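Local coordinates for uncharacterized protein Tfu_2867 (Thermobifida fusca, PDB 2QE6) that is probably an S-adenosylmethionine-dependent methyltransferase, binding that cofactor in a Rossmann-like domain, although its substrate remains uncharacterized, at residues H168-S171 against R177-G180; S196-G201 against E225-Q230; D35-D40 against D113-T118. The protein carries 1 engineered substitution. All blocks are in the same frame, centred on the assembly; numbering follows the deposited sequence.

Interaction 1: H168-S171 against R177-G180. With SAM (S-adenosylmethionine), chain F.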
loop_
_atom_site.group_PDB
_atom_site.type_symbol
_atom_site.label_atom_id
_atom_site.label_comp_id
_atom_site.label_asym_id
_atom_site.label_seq_id
_atom_site.Cartn_x
_atom_site.Cartn_y
_atom_site.Cartn_z
ATOM N N HIS A 168 -6.579 3.242 4.720
ATOM C CA HIS A 168 -7.985 2.999 5.113
ATOM C C HIS A 168 -8.134 1.830 6.111
ATOM O O HIS A 168 -9.225 1.524 6.539
ATOM C CB HIS A 168 -8.883 2.797 3.870
ATOM C CG HIS A 168 -8.366 1.795 2.873
ATOM N ND1 HIS A 168 -7.516 2.133 1.848
ATOM C CD2 HIS A 168 -8.562 0.457 2.773
ATOM C CE1 HIS A 168 -7.235 1.057 1.138
ATOM N NE2 HIS A 168 -7.844 0.022 1.687
ATOM N N TYR A 169 -7.029 1.172 6.483
ATOM C CA TYR A 169 -7.060 0.168 7.562
ATOM C C TYR A 169 -6.613 0.746 8.904
ATOM O O TYR A 169 -6.515 -0.004 9.888
ATOM C CB TYR A 169 -6.203 -1.074 7.186
ATOM C CG TYR A 169 -6.694 -1.727 5.917
ATOM C CD1 TYR A 169 -8.003 -2.204 5.813
ATOM C CD2 TYR A 169 -5.885 -1.790 4.805
ATOM C CE1 TYR A 169 -8.489 -2.732 4.622
ATOM C CE2 TYR A 169 -6.340 -2.322 3.628
ATOM C CZ TYR A 169 -7.630 -2.813 3.541
ATOM O OH TYR A 169 -8.040 -3.327 2.344
ATOM N N LEU A 170 -6.317 2.059 8.943
ATOM C CA LEU A 170 -5.924 2.744 10.184
ATOM C C LEU A 170 -7.128 3.504 10.698
ATOM O O LEU A 170 -7.634 4.385 10.035
ATOM C CB LEU A 170 -4.739 3.714 9.972
ATOM C CG LEU A 170 -3.406 3.098 9.474
ATOM C CD1 LEU A 170 -2.301 4.152 9.263
ATOM C CD2 LEU A 170 -2.929 2.026 10.425
ATOM N N SER A 171 -7.545 3.190 11.904
ATOM C CA SER A 171 -8.765 3.786 12.450
ATOM C C SER A 171 -8.522 5.209 12.838
ATOM O O SER A 171 -7.367 5.608 13.041
ATOM C CB SER A 171 -9.261 3.001 13.679
ATOM O OG SER A 171 -8.292 2.950 14.694
ATOM N N ARG A 177 -1.203 9.351 15.303
ATOM C CA ARG A 177 0.028 8.937 15.949
ATOM C C ARG A 177 0.822 7.978 15.061
ATOM O O ARG A 177 2.070 8.037 15.011
ATOM C CB ARG A 177 -0.274 8.285 17.320
ATOM C CG ARG A 177 0.805 7.288 17.814
ATOM C CD ARG A 177 0.358 6.423 19.017
ATOM N NE ARG A 177 -0.507 5.273 18.674
ATOM C CZ ARG A 177 -0.075 4.093 18.212
ATOM N NH1 ARG A 177 1.218 3.866 17.992
ATOM N NH2 ARG A 177 -0.953 3.125 17.962
ATOM N N VAL A 178 0.124 7.073 14.376
ATOM C CA VAL A 178 0.822 6.044 13.579
ATOM C C VAL A 178 1.526 6.669 12.369
ATOM O O VAL A 178 2.734 6.465 12.173
ATOM C CB VAL A 178 -0.123 4.859 13.173
ATOM C CG1 VAL A 178 0.508 4.014 12.052
ATOM C CG2 VAL A 178 -0.460 3.982 14.428
ATOM N N VAL A 179 0.795 7.443 11.566
ATOM C CA VAL A 179 1.406 8.016 10.357
ATOM C C VAL A 179 2.440 9.074 10.758
ATOM O O VAL A 179 3.492 9.164 10.141
ATOM C CB VAL A 179 0.381 8.559 9.334
ATOM C CG1 VAL A 179 1.107 9.100 8.064
ATOM C CG2 VAL A 179 -0.597 7.425 8.951
ATOM N N GLY A 180 2.120 9.845 11.796
ATOM C CA GLY A 180 3.068 10.813 12.356
ATOM C C GLY A 180 4.394 10.207 12.799
ATOM O O GLY A 180 5.440 10.824 12.632
HETATM N N SAM F . 0.129 -2.228 -0.294
HETATM C CA SAM F . -0.445 -3.222 -1.284
HETATM C C SAM F . -1.049 -2.474 -2.451
HETATM O O SAM F . -1.122 -3.003 -3.555
HETATM O OXT SAM F . -1.500 -1.332 -2.292
HETATM C CB SAM F . -1.544 -4.160 -0.749
HETATM C CG SAM F . -2.847 -3.483 -0.297
HETATM S SD SAM F . -4.063 -4.567 0.524
HETATM C CE SAM F . -3.087 -6.085 0.399
HETATM C "C5'" SAM F . -3.617 -4.113 2.213
HETATM C "C4'" SAM F . -2.449 -4.797 2.935
HETATM O "O4'" SAM F . -2.170 -4.098 4.153
HETATM C "C3'" SAM F . -2.729 -6.251 3.348
HETATM O "O3'" SAM F . -1.701 -7.119 2.905
HETATM C "C2'" SAM F . -2.853 -6.253 4.864
HETATM O "O2'" SAM F . -2.536 -7.500 5.493
HETATM C "C1'" SAM F . -1.951 -5.067 5.190
HETATM N N9 SAM F . -2.299 -4.509 6.498
HETATM C C8 SAM F . -3.489 -3.915 6.916
HETATM N N7 SAM F . -3.348 -3.536 8.213
HETATM C C5 SAM F . -2.079 -3.870 8.609
HETATM C C6 SAM F . -1.403 -3.686 9.825
HETATM N N6 SAM F . -2.052 -3.108 10.873
HETATM N N1 SAM F . -0.096 -4.134 9.902
HETATM C C2 SAM F . 0.557 -4.746 8.813
HETATM N N3 SAM F . -0.119 -4.935 7.610
HETATM C C4 SAM F . -1.413 -4.483 7.532
#
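L170 reaches helix 175-185 through a single methyl group, which settles against one branch from each of two successive valines. L170 CD1 lies 3.7 Å from V179 CG2, and 4.0 Å separates the same CD1 from V178 CG1. CD1 is anti to CA (chi2 179°), which carries this methyl out across the gap between loop and helix, where the side chains cross obliquely. All three residues are buried, and no hydrogen bond joins the two segments, so the fit rests on methyl packing alone. V179 continues this apolar layer onto L192 and M194 of strand 191-197.

The margins are looser and polar. R177 turns off the helix into an exposed position, one face of its guanidinium lying offset over V178 CG2, and NH2 makes a weak hydrogen bond to R138 O. S171, partly exposed, uses OG for a hydrogen bond to D173, while R222 holds the carbonyl oxygen of L170.

One residue earlier, the loop meets the cofactor. Y169 CE2 comes within 3.6 Å of C5' of S-adenosylmethionine, and Y169 CB is 3.9 Å from C8 of its adenine. H168 CD2 sits 3.5 Å above one face of the Y169 ring, toward the rim, while the ligand's C5' approaches the ring obliquely from the other side. A loop that lines the cofactor pocket after a parallel strand and then leads into a helix packed on the sheet is characteristic of the Rossmann-like fold of class I methyltransferases.

Interaction 2: S196-G201 against E225-Q230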
loop_
_atom_site.group_PDB
_atom_site.type_symbol
_atom_site.label_atom_id
_atom_site.label_comp_id
_atom_site.label_asym_id
_atom_site.label_seq_id
_atom_site.Cartn_x
_atom_site.Cartn_y
_atom_site.Cartn_z
ATOM N N SER A 196 -5.532 5.431 -0.579
ATOM C CA SER A 196 -6.597 5.266 0.392
ATOM C C SER A 196 -7.929 5.213 -0.327
ATOM O O SER A 196 -8.153 5.958 -1.264
ATOM C CB SER A 196 -6.639 6.445 1.337
ATOM O OG SER A 196 -7.740 6.322 2.286
ATOM N N LEU A 197 -8.816 4.361 0.169
ATOM C CA LEU A 197 -10.221 4.489 -0.067
ATOM C C LEU A 197 -10.674 5.907 0.282
ATOM O O LEU A 197 -10.353 6.431 1.366
ATOM C CB LEU A 197 -10.943 3.428 0.779
ATOM C CG LEU A 197 -12.460 3.247 0.713
ATOM C CD1 LEU A 197 -12.986 2.991 -0.728
ATOM C CD2 LEU A 197 -12.786 2.104 1.650
ATOM N N VAL A 198 -11.456 6.523 -0.615
ATOM C CA VAL A 198 -11.794 7.961 -0.506
ATOM C C VAL A 198 -13.303 8.097 -0.363
ATOM O O VAL A 198 -14.052 7.261 -0.841
ATOM C CB VAL A 198 -11.241 8.808 -1.720
ATOM C CG1 VAL A 198 -12.013 8.524 -3.006
ATOM C CG2 VAL A 198 -11.245 10.323 -1.380
ATOM N N ASP A 199 -13.738 9.106 0.380
ATOM C CA ASP A 199 -15.148 9.511 0.436
ATOM C C ASP A 199 -15.208 10.850 -0.305
ATOM O O ASP A 199 -14.759 11.876 0.208
ATOM C CB ASP A 199 -15.628 9.688 1.886
ATOM C CG ASP A 199 -17.112 10.008 2.005
ATOM O OD1 ASP A 199 -17.745 10.339 1.001
ATOM O OD2 ASP A 199 -17.645 9.959 3.123
ATOM N N THR A 200 -15.783 10.828 -1.507
ATOM C CA THR A 200 -16.131 12.030 -2.240
ATOM C C THR A 200 -17.661 12.035 -2.441
ATOM O O THR A 200 -18.162 12.581 -3.417
ATOM C CB THR A 200 -15.375 12.123 -3.576
ATOM O OG1 THR A 200 -15.631 10.954 -4.339
ATOM C CG2 THR A 200 -13.840 12.247 -3.360
ATOM N N GLY A 201 -18.403 11.411 -1.519
ATOM C CA GLY A 201 -19.866 11.400 -1.574
ATOM C C GLY A 201 -20.467 10.487 -2.624
ATOM O O GLY A 201 -21.575 10.679 -3.072
ATOM N N GLU A 225 -9.491 15.801 1.843
ATOM C CA GLU A 225 -8.839 16.679 2.793
ATOM C C GLU A 225 -8.272 15.885 3.975
ATOM O O GLU A 225 -7.194 16.195 4.476
ATOM C CB GLU A 225 -9.837 17.708 3.294
ATOM C CG GLU A 225 -10.392 18.672 2.190
ATOM C CD GLU A 225 -11.333 18.050 1.085
ATOM O OE1 GLU A 225 -12.066 17.039 1.295
ATOM O OE2 GLU A 225 -11.336 18.617 -0.039
ATOM N N GLU A 226 -9.007 14.869 4.435
ATOM C CA GLU A 226 -8.535 13.984 5.512
ATOM C C GLU A 226 -7.323 13.139 5.088
ATOM O O GLU A 226 -6.401 12.925 5.878
ATOM C CB GLU A 226 -9.672 13.111 6.031
ATOM C CG GLU A 226 -10.607 13.890 6.935
ATOM C CD GLU A 226 -9.908 14.288 8.251
ATOM O OE1 GLU A 226 -9.558 13.338 9.010
ATOM O OE2 GLU A 226 -9.686 15.526 8.506
ATOM N N ILE A 227 -7.293 12.728 3.831
ATOM C CA ILE A 227 -6.118 12.046 3.295
ATOM C C ILE A 227 -4.924 13.012 3.281
ATOM O O ILE A 227 -3.845 12.683 3.802
ATOM C CB ILE A 227 -6.387 11.465 1.878
ATOM C CG1 ILE A 227 -7.465 10.381 1.962
ATOM C CG2 ILE A 227 -5.111 10.957 1.275
ATOM C CD1 ILE A 227 -8.055 9.916 0.643
ATOM N N GLU A 228 -5.124 14.201 2.704
ATOM C CA GLU A 228 -4.054 15.197 2.592
ATOM C C GLU A 228 -3.481 15.522 3.951
ATOM O O GLU A 228 -2.284 15.672 4.098
ATOM C CB GLU A 228 -4.541 16.500 1.977
ATOM C CG GLU A 228 -4.943 16.436 0.499
ATOM C CD GLU A 228 -5.509 17.783 -0.018
ATOM O OE1 GLU A 228 -5.041 18.828 0.513
ATOM O OE2 GLU A 228 -6.387 17.778 -0.929
ATOM N N ARG A 229 -4.352 15.607 4.939
ATOM C CA ARG A 229 -3.949 15.923 6.293
ATOM C C ARG A 229 -2.925 14.954 6.850
ATOM O O ARG A 229 -2.103 15.336 7.687
ATOM C CB ARG A 229 -5.172 15.927 7.183
ATOM C CG ARG A 229 -4.966 16.417 8.575
ATOM C CD ARG A 229 -6.305 16.448 9.321
ATOM N NE ARG A 229 -6.003 16.280 10.728
ATOM C CZ ARG A 229 -6.062 15.131 11.398
ATOM N NH1 ARG A 229 -6.486 14.016 10.824
ATOM N NH2 ARG A 229 -5.731 15.114 12.682
ATOM N N GLN A 230 -2.987 13.704 6.432
ATOM C CA GLN A 230 -2.076 12.673 6.961
ATOM C C GLN A 230 -0.683 12.768 6.356
ATOM O O GLN A 230 0.241 12.074 6.773
ATOM C CB GLN A 230 -2.671 11.278 6.778
ATOM C CG GLN A 230 -3.901 11.040 7.678
ATOM C CD GLN A 230 -3.605 11.210 9.111
ATOM O OE1 GLN A 230 -2.495 10.907 9.565
ATOM N NE2 GLN A 230 -4.595 11.738 9.876
#
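I227 projects from helix 224-229 onto the end of strand 191-197, and the apolar part of the contact centres on its terminal methyl. I227 CD1 packs 3.8 Å from S196 CB, and V198 CG2 is equally close to I227 CD1, at 3.8 Å. The V198 and I227 side chains cross at about a right angle. L197, between S196 and V198, points away from the helix and packs on L208 and A209 of helix 203-216.

No hydrogen bond joins the segments; two side-chain bonds lie within 196-201. S196 OG, anti to its own backbone N (chi1 178°), donates to L197 O at 2.8 Å from above the carbonyl plane. Farther along, G201 N donates to D199 OD1 at 2.8 Å, closing an Asx turn as the chain leaves the strand. A glycine in place of S196 would probably open a gap beside I227 CD1 and leave L197 O without this hydroxyl.

Charge lies at the helix's outer side: R229 NH1 forms a long salt bridge with E226 OE1, 3.6 Å apart, and R229 NH2 a second with D176. With I227 CD1 packed in the buried middle, apolar burial appears to hold strand and helix together.

Interaction 3: D35-D40 against D113-T118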
loop_
_atom_site.group_PDB
_atom_site.type_symbol
_atom_site.label_atom_id
_atom_site.label_comp_id
_atom_site.label_asym_id
_atom_site.label_seq_id
_atom_site.Cartn_x
_atom_site.Cartn_y
_atom_site.Cartn_z
ATOM N N ASP A 35 -2.828 -16.775 -4.011
ATOM C CA ASP A 35 -2.545 -16.785 -2.583
ATOM C C ASP A 35 -3.794 -16.403 -1.831
ATOM O O ASP A 35 -3.874 -15.328 -1.292
ATOM C CB ASP A 35 -1.413 -15.808 -2.236
ATOM C CG ASP A 35 -0.048 -16.285 -2.739
ATOM O OD1 ASP A 35 -0.037 -17.221 -3.549
ATOM O OD2 ASP A 35 0.975 -15.697 -2.333
ATOM N N ASN A 36 -4.737 -17.330 -1.744
ATOM C CA ASN A 36 -6.010 -17.024 -1.098
ATOM C C ASN A 36 -6.748 -18.344 -0.849
ATOM O O ASN A 36 -6.408 -19.365 -1.436
ATOM C CB ASN A 36 -6.841 -16.032 -1.956
ATOM C CG ASN A 36 -6.896 -16.411 -3.439
ATOM O OD1 ASN A 36 -7.541 -17.370 -3.807
ATOM N ND2 ASN A 36 -6.242 -15.622 -4.294
ATOM N N PHE A 37 -7.710 -18.333 0.044
ATOM C CA PHE A 37 -8.535 -19.519 0.262
ATOM C C PHE A 37 -9.998 -19.193 -0.093
ATOM O O PHE A 37 -10.360 -18.047 -0.468
ATOM C CB PHE A 37 -8.429 -20.009 1.717
ATOM C CG PHE A 37 -7.051 -20.459 2.123
ATOM C CD1 PHE A 37 -6.506 -21.636 1.619
ATOM C CD2 PHE A 37 -6.299 -19.705 3.030
ATOM C CE1 PHE A 37 -5.241 -22.051 2.002
ATOM C CE2 PHE A 37 -5.044 -20.114 3.426
ATOM C CZ PHE A 37 -4.507 -21.305 2.896
ATOM N N GLU A 38 -10.861 -20.189 0.060
ATOM C CA GLU A 38 -12.209 -20.032 -0.388
ATOM C C GLU A 38 -12.904 -18.860 0.316
ATOM O O GLU A 38 -13.608 -18.085 -0.338
ATOM C CB GLU A 38 -13.015 -21.315 -0.260
ATOM C CG GLU A 38 -14.160 -21.300 -1.222
ATOM C CD GLU A 38 -15.098 -22.464 -1.019
ATOM O OE1 GLU A 38 -14.705 -23.478 -0.413
ATOM O OE2 GLU A 38 -16.230 -22.345 -1.476
ATOM N N ALA A 39 -12.625 -18.688 1.608
ATOM C CA ALA A 39 -13.254 -17.624 2.393
ATOM C C ALA A 39 -12.837 -16.287 1.825
ATOM O O ALA A 39 -13.611 -15.348 1.819
ATOM C CB ALA A 39 -12.864 -17.730 3.869
ATOM N N ASP A 40 -11.610 -16.192 1.316
ATOM C CA ASP A 40 -11.157 -14.937 0.717
ATOM C C ASP A 40 -11.839 -14.663 -0.619
ATOM O O ASP A 40 -12.238 -13.556 -0.855
ATOM C CB ASP A 40 -9.661 -14.939 0.502
ATOM C CG ASP A 40 -8.921 -15.247 1.762
ATOM O OD1 ASP A 40 -9.082 -14.444 2.703
ATOM O OD2 ASP A 40 -8.243 -16.285 1.803
ATOM N N ASP A 113 -0.083 -10.354 7.562
ATOM C CA ASP A 113 -0.434 -11.701 7.105
ATOM C C ASP A 113 0.837 -12.520 6.992
ATOM O O ASP A 113 1.642 -12.222 6.168
ATOM C CB ASP A 113 -1.146 -11.635 5.723
ATOM C CG ASP A 113 -1.844 -12.931 5.352
ATOM O OD1 ASP A 113 -1.368 -14.001 5.828
ATOM O OD2 ASP A 113 -2.834 -12.899 4.554
ATOM N N PRO A 114 0.975 -13.594 7.777
ATOM C CA PRO A 114 2.120 -14.479 7.659
ATOM C C PRO A 114 2.318 -15.112 6.290
ATOM O O PRO A 114 3.425 -15.540 5.985
ATOM C CB PRO A 114 1.841 -15.568 8.686
ATOM C CG PRO A 114 0.492 -15.361 9.175
ATOM C CD PRO A 114 0.057 -14.007 8.856
HETATM N N MSE A 115 1.267 -15.220 5.476
HETATM C CA MSE A 115 1.438 -15.722 4.132
HETATM C C MSE A 115 2.387 -14.863 3.280
HETATM O O MSE A 115 3.040 -15.396 2.388
HETATM C CB MSE A 115 0.104 -15.902 3.388
HETATM C CG MSE A 115 0.267 -16.831 2.171
HETATM SE SE MSE A 115 -1.399 -16.979 1.234
HETATM C CE MSE A 115 -2.247 -18.157 2.535
ATOM N N VAL A 116 2.458 -13.569 3.551
ATOM C CA VAL A 116 3.348 -12.637 2.820
ATOM C C VAL A 116 4.804 -13.030 3.086
ATOM O O VAL A 116 5.615 -13.243 2.153
ATOM C CB VAL A 116 3.050 -11.140 3.211
ATOM C CG1 VAL A 116 4.050 -10.165 2.572
ATOM C CG2 VAL A 116 1.641 -10.750 2.818
ATOM N N LEU A 117 5.126 -13.221 4.359
ATOM C CA LEU A 117 6.466 -13.723 4.713
ATOM C C LEU A 117 6.722 -15.107 4.140
ATOM O O LEU A 117 7.810 -15.384 3.625
ATOM C CB LEU A 117 6.671 -13.750 6.226
ATOM C CG LEU A 117 8.013 -14.272 6.765
ATOM C CD1 LEU A 117 9.250 -13.661 6.038
ATOM C CD2 LEU A 117 8.088 -14.080 8.296
ATOM N N THR A 118 5.733 -15.995 4.228
ATOM C CA THR A 118 5.946 -17.342 3.749
ATOM C C THR A 118 6.212 -17.411 2.244
ATOM O O THR A 118 7.073 -18.164 1.804
ATOM C CB THR A 118 4.789 -18.278 4.142
ATOM O OG1 THR A 118 4.568 -18.144 5.544
ATOM C CG2 THR A 118 5.153 -19.734 3.833
#
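The N-terminal region preceding helix 38-48 meets the start of helix 114-124, the helix that follows strand 106-111 of the Rossmann-like sheet. M115, present as selenomethionine, carries the contact. Its CG is anti to the backbone N (chi1 -162°) and the chain bends at chi3 (-75°), bringing SE beside D35 while turning CE to F37. M115 SE is 3.7 Å from D35 CB, and M115 CE reaches 3.5 Å from F37 CE2, the two side chains crossing at a slant. P12 touches both M115 and F37, and the carboxylate of D35 is held by W11 rather than across the contact.

Both helix starts are tied by aspartates. F37 N donates to D40 OD2 at 2.8 Å in a nearly straight bond (168°) that uses the anti lone pair, so D40 holds the N-cap residue F37. D113, the N-cap of helix 114-124, accepts from M115 N at its OD1, 2.9 Å away and met from above the carboxylate plane; R25 forms a salt bridge to the same oxygen. D113 N is hydrogen-bonded to OD1 of D111, which binds the cofactor. Such an acidic residue at the end of the second strand is typical of the cofactor site of class I methyltransferases.

In the fold
Interactions 1 and 2 are neighbours, their centres 13 Å apart, and they touch by packing: H168 ND1 lies 3.1 Å from L197 N, and V179 CG1 is 3.4 Å from Q230 O. Helix 175-185 and strand 191-197 follow each other in the chain, and interaction 1 closes before interaction 2 opens. Interaction 3 lies across the chain's centre from interaction 2, about 28 Å away between centres, and about 23 Å from interaction 1. The cofactor relates them: interaction 1 contributes Y169 to its pocket, whereas the side chains of M115 in interaction 3 and S196 in interaction 2 stand about 9 and 10 Å from it.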